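Local atomic coordinates of type I modular polyketide synthase (Streptomyces albus subsp. albus, PDB entry 6IYR), a protein that probably transfers an extender unit, likely methylmalonyl from its coenzyme A thioester, to the carrier protein of module 8 during salinomycin assembly. Residues 255-268 and 288-302. Sequence-based numbering, arbitrary orientation.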
loop_
_atom_site.group_PDB
_atom_site.type_symbol
_atom_site.label_atom_id
_atom_site.label_comp_id
_atom_site.label_asym_id
_atom_site.label_seq_id
_atom_site.Cartn_x
_atom_site.Cartn_y
_atom_site.Cartn_z
ATOM N N LYS A 255 -6.855 24.635 -8.724
ATOM C CA LYS A 255 -6.100 25.360 -9.730
ATOM C C LYS A 255 -5.426 24.450 -10.717
ATOM O O LYS A 255 -4.691 24.908 -11.573
ATOM C CB LYS A 255 -5.056 26.277 -9.095
ATOM C CG LYS A 255 -5.664 27.441 -8.337
ATOM C CD LYS A 255 -4.599 28.292 -7.644
ATOM C CE LYS A 255 -5.220 29.076 -6.491
ATOM N NZ LYS A 255 -4.790 30.498 -6.439
ATOM N N GLY A 256 -5.684 23.156 -10.619
ATOM C CA GLY A 256 -4.993 22.212 -11.465
ATOM C C GLY A 256 -5.571 20.840 -11.371
ATOM O O GLY A 256 -6.576 20.658 -10.747
ATOM N N GLY A 257 -4.896 19.866 -11.953
ATOM C CA GLY A 257 -5.351 18.492 -11.923
ATOM C C GLY A 257 -4.246 17.591 -12.406
ATOM O O GLY A 257 -3.098 18.049 -12.635
ATOM N N MET A 258 -4.607 16.346 -12.662
ATOM C CA MET A 258 -3.684 15.371 -13.168
ATOM C C MET A 258 -4.389 14.434 -14.085
ATOM O O MET A 258 -5.583 14.182 -13.915
ATOM C CB MET A 258 -3.108 14.577 -12.021
ATOM C CG MET A 258 -2.489 15.446 -10.966
ATOM S SD MET A 258 -1.594 14.389 -9.801
ATOM C CE MET A 258 -0.136 14.036 -10.751
ATOM N N VAL A 259 -3.669 13.962 -15.094
ATOM C CA VAL A 259 -4.197 12.951 -15.954
ATOM C C VAL A 259 -3.190 11.815 -16.121
ATOM O O VAL A 259 -1.966 12.029 -16.232
ATOM C CB VAL A 259 -4.681 13.491 -17.335
ATOM C CG1 VAL A 259 -5.357 14.849 -17.226
ATOM C CG2 VAL A 259 -3.587 13.509 -18.359
ATOM N N SER A 260 -3.718 10.599 -16.118
ATOM C CA SER A 260 -2.914 9.410 -16.392
ATOM C C SER A 260 -2.815 9.234 -17.888
ATOM O O SER A 260 -3.797 9.444 -18.626
ATOM C CB SER A 260 -3.548 8.162 -15.796
ATOM O OG SER A 260 -4.860 8.033 -16.295
ATOM N N VAL A 261 -1.624 8.877 -18.337
ATOM C CA VAL A 261 -1.356 8.657 -19.747
ATOM C C VAL A 261 -0.641 7.346 -19.893
ATOM O O VAL A 261 0.408 7.116 -19.255
ATOM C CB VAL A 261 -0.452 9.750 -20.321
ATOM C CG1 VAL A 261 -0.358 9.588 -21.819
ATOM C CG2 VAL A 261 -1.003 11.124 -19.976
ATOM N N ALA A 262 -1.238 6.463 -20.679
ATOM C CA ALA A 262 -0.707 5.126 -20.861
ATOM C C ALA A 262 0.330 5.187 -21.941
ATOM O O ALA A 262 0.103 4.701 -23.019
ATOM C CB ALA A 262 -1.804 4.133 -21.253
ATOM N N GLU A 263 1.449 5.832 -21.663
ATOM C CA GLU A 263 2.491 6.004 -22.642
ATOM C C GLU A 263 3.770 6.000 -21.821
ATOM O O GLU A 263 3.766 6.424 -20.672
ATOM C CB GLU A 263 2.296 7.354 -23.334
ATOM C CG GLU A 263 3.176 7.613 -24.553
ATOM C CD GLU A 263 2.754 8.862 -25.374
ATOM O OE1 GLU A 263 2.717 8.776 -26.616
ATOM O OE2 GLU A 263 2.546 9.963 -24.800
ATOM N N ALA A 264 4.866 5.554 -22.416
ATOM C CA ALA A 264 6.172 5.623 -21.778
ATOM C C ALA A 264 6.622 7.041 -21.465
ATOM O O ALA A 264 6.454 7.973 -22.261
ATOM C CB ALA A 264 7.215 4.934 -22.647
ATOM N N ALA A 265 7.359 7.143 -20.373
ATOM C CA ALA A 265 7.826 8.400 -19.855
ATOM C C ALA A 265 8.516 9.258 -20.908
ATOM O O ALA A 265 8.333 10.469 -20.920
ATOM C CB ALA A 265 8.770 8.150 -18.692
ATOM N N ASP A 266 9.394 8.663 -21.708
ATOM C CA ASP A 266 10.123 9.436 -22.719
ATOM C C ASP A 266 9.185 10.080 -23.750
ATOM O O ASP A 266 9.414 11.188 -24.186
ATOM C CB ASP A 266 11.105 8.538 -23.474
ATOM C CG ASP A 266 12.234 8.063 -22.609
ATOM O OD1 ASP A 266 12.706 8.858 -21.764
ATOM O OD2 ASP A 266 12.649 6.893 -22.781
ATOM N N SER A 267 8.296 9.284 -24.310
ATOM C CA SER A 267 7.341 9.791 -25.282
ATOM C C SER A 267 6.477 10.857 -24.636
ATOM O O SER A 267 6.127 11.832 -25.281
ATOM C CB SER A 267 6.447 8.672 -25.830
ATOM O OG SER A 267 7.209 7.575 -26.302
ATOM N N VAL A 268 6.097 10.669 -23.372
ATOM C CA VAL A 268 5.202 11.635 -22.731
ATOM C C VAL A 268 5.905 12.966 -22.578
ATOM O O VAL A 268 5.330 14.030 -22.799
ATOM C CB VAL A 268 4.716 11.178 -21.350
ATOM C CG1 VAL A 268 3.899 12.276 -20.706
ATOM C CG2 VAL A 268 3.854 9.941 -21.486
ATOM N N GLN A 288 4.699 1.849 -19.218
ATOM C CA GLN A 288 3.665 2.475 -20.071
ATOM C C GLN A 288 2.607 3.202 -19.259
ATOM O O GLN A 288 1.430 3.236 -19.624
ATOM C CB GLN A 288 2.977 1.414 -20.913
ATOM C CG GLN A 288 3.894 0.774 -21.931
ATOM C CD GLN A 288 3.864 1.493 -23.258
ATOM O OE1 GLN A 288 4.906 1.876 -23.787
ATOM N NE2 GLN A 288 2.663 1.714 -23.789
ATOM N N SER A 289 3.045 3.847 -18.185
ATOM C CA SER A 289 2.121 4.336 -17.229
ATOM C C SER A 289 2.665 5.579 -16.511
ATOM O O SER A 289 3.615 5.489 -15.731
ATOM C CB SER A 289 1.810 3.161 -16.303
ATOM O OG SER A 289 0.987 3.583 -15.273
ATOM N N THR A 290 2.134 6.753 -16.859
ATOM C CA THR A 290 2.647 8.015 -16.361
ATOM C C THR A 290 1.486 8.913 -15.987
ATOM O O THR A 290 0.347 8.664 -16.391
ATOM C CB THR A 290 3.442 8.781 -17.425
ATOM O OG1 THR A 290 2.514 9.292 -18.382
ATOM C CG2 THR A 290 4.432 7.898 -18.135
ATOM N N VAL A 291 1.778 9.905 -15.153
ATOM C CA VAL A 291 0.795 10.890 -14.727
ATOM C C VAL A 291 1.360 12.280 -15.043
ATOM O O VAL A 291 2.537 12.573 -14.763
ATOM C CB VAL A 291 0.423 10.731 -13.230
ATOM C CG1 VAL A 291 -0.557 11.818 -12.805
ATOM C CG2 VAL A 291 -0.209 9.362 -12.962
ATOM N N VAL A 292 0.533 13.101 -15.681
ATOM C CA VAL A 292 0.872 14.468 -15.990
ATOM C C VAL A 292 0.021 15.439 -15.219
ATOM O O VAL A 292 -1.191 15.262 -15.093
ATOM C CB VAL A 292 0.677 14.710 -17.500
ATOM C CG1 VAL A 292 0.821 16.168 -17.877
ATOM C CG2 VAL A 292 1.640 13.848 -18.262
ATOM N N SER A 293 0.647 16.457 -14.649
ATOM C CA SER A 293 -0.099 17.424 -13.863
ATOM C C SER A 293 -0.046 18.781 -14.539
ATOM O O SER A 293 0.898 19.042 -15.253
ATOM C CB SER A 293 0.479 17.548 -12.450
ATOM O OG SER A 293 1.747 18.175 -12.423
ATOM N N GLY A 294 -0.989 19.672 -14.212
ATOM C CA GLY A 294 -0.929 21.043 -14.679
ATOM C C GLY A 294 -2.303 21.708 -14.709
ATOM O O GLY A 294 -3.215 21.334 -13.976
ATOM N N ASP A 295 -2.404 22.744 -15.522
ATOM C CA ASP A 295 -3.551 23.593 -15.550
ATOM C C ASP A 295 -4.707 22.935 -16.276
ATOM O O ASP A 295 -4.528 22.091 -17.162
ATOM C CB ASP A 295 -3.203 24.950 -16.164
ATOM C CG ASP A 295 -2.249 25.766 -15.280
ATOM O OD1 ASP A 295 -2.719 26.424 -14.320
ATOM O OD2 ASP A 295 -1.018 25.701 -15.521
ATOM N N PRO A 296 -5.906 23.173 -15.763
ATOM C CA PRO A 296 -7.057 22.407 -16.240
ATOM C C PRO A 296 -7.188 22.431 -17.781
ATOM O O PRO A 296 -7.479 21.414 -18.388
ATOM C CB PRO A 296 -8.243 23.113 -15.576
ATOM C CG PRO A 296 -7.661 23.860 -14.405
ATOM C CD PRO A 296 -6.271 24.237 -14.811
ATOM N N GLY A 297 -6.985 23.589 -18.402
ATOM C CA GLY A 297 -7.203 23.719 -19.873
ATOM C C GLY A 297 -6.141 22.952 -20.634
ATOM O O GLY A 297 -6.409 22.241 -21.641
ATOM N N ALA A 298 -4.936 22.972 -20.085
ATOM C CA ALA A 298 -3.828 22.225 -20.725
ATOM C C ALA A 298 -4.046 20.735 -20.644
ATOM O O ALA A 298 -3.756 19.985 -21.582
ATOM C CB ALA A 298 -2.507 22.609 -20.087
ATOM N N LEU A 299 -4.637 20.293 -19.542
ATOM C CA LEU A 299 -4.916 18.893 -19.368
ATOM C C LEU A 299 -5.990 18.440 -20.356
ATOM O O LEU A 299 -5.959 17.302 -20.826
ATOM C CB LEU A 299 -5.422 18.636 -17.952
ATOM C CG LEU A 299 -4.538 18.164 -16.807
ATOM C CD1 LEU A 299 -3.064 18.152 -17.075
ATOM C CD2 LEU A 299 -4.859 18.880 -15.513
ATOM N N ASP A 300 -7.028 19.241 -20.543
ATOM C CA ASP A 300 -8.042 18.889 -21.566
ATOM C C ASP A 300 -7.397 18.689 -22.953
ATOM O O ASP A 300 -7.792 17.806 -23.711
ATOM C CB ASP A 300 -9.130 19.986 -21.678
ATOM C CG ASP A 300 -10.061 20.042 -20.459
ATOM O OD1 ASP A 300 -10.221 19.016 -19.785
ATOM O OD2 ASP A 300 -10.557 21.129 -20.131
ATOM N N GLU A 301 -6.523 19.604 -23.353
ATOM C CA GLU A 301 -5.934 19.499 -24.687
ATOM C C GLU A 301 -4.887 18.402 -24.780
ATOM O O GLU A 301 -4.811 17.707 -25.786
ATOM C CB GLU A 301 -5.380 20.830 -25.183
ATOM C CG GLU A 301 -4.996 21.754 -24.074
ATOM C CD GLU A 301 -4.896 23.206 -24.484
ATOM O OE1 GLU A 301 -3.786 23.737 -24.314
ATOM O OE2 GLU A 301 -5.930 23.853 -24.779
ATOM N N LEU A 302 -4.265 18.076 -23.651
ATOM C CA LEU A 302 -3.403 16.876 -23.606
ATOM C C LEU A 302 -4.185 15.586 -23.861
ATOM O O LEU A 302 -3.803 14.752 -24.704
ATOM C CB LEU A 302 -2.682 16.782 -22.237
ATOM C CG LEU A 302 -1.903 15.459 -22.081
ATOM C CD1 LEU A 302 -0.768 15.462 -23.075
ATOM C CD2 LEU A 302 -1.373 15.332 -20.666
HETATM O O HOH W 1 -5.155 27.186 -13.201
#
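V259 and V292 form the central hydrogen-bonded pair of an antiparallel ladder, each giving its N-H to the other's carbonyl; V292 N to V259 O is 2.8 Å and nearly straight (172°). G257 with G294 and V261 with T290 repeat this reciprocal pair of hydrogen bonds on either side, with strand axes at 156°. V261 O takes a second donor: T290 OG1, turned between the backbone N and the carbonyl carbon (chi1 72°), approaches to 3.2 Å from the carbonyl face opposite T290 N. Strand order and helix placement fit the small ferredoxin-like subdomain of malonyl-CoA:ACP transacylase-type acyltransferases: 257-261 and 289-294 are its inner strands, flanked by 313-316 and 279-286, with helices 265-273 and 296-308 on one face. There V259 spreads its methyls along the facing side of 296-308, CG1 pressing on L299 CG at a tight 3.4 Å and CG2 on L302 CD2 at 3.7 Å. V268 and V292 lie alongside in opposite directions, V268 CG1 3.7 Å from V292 CG2. V268 CG2 also meets T290 tip to tip, at hydroxyl OG1. On the other face M258 CG packs against S293 CB, and S293 OG is hydrogen-bonded to S322 O. Water joins K255 O to D295 OD1, 2.8 Å from each.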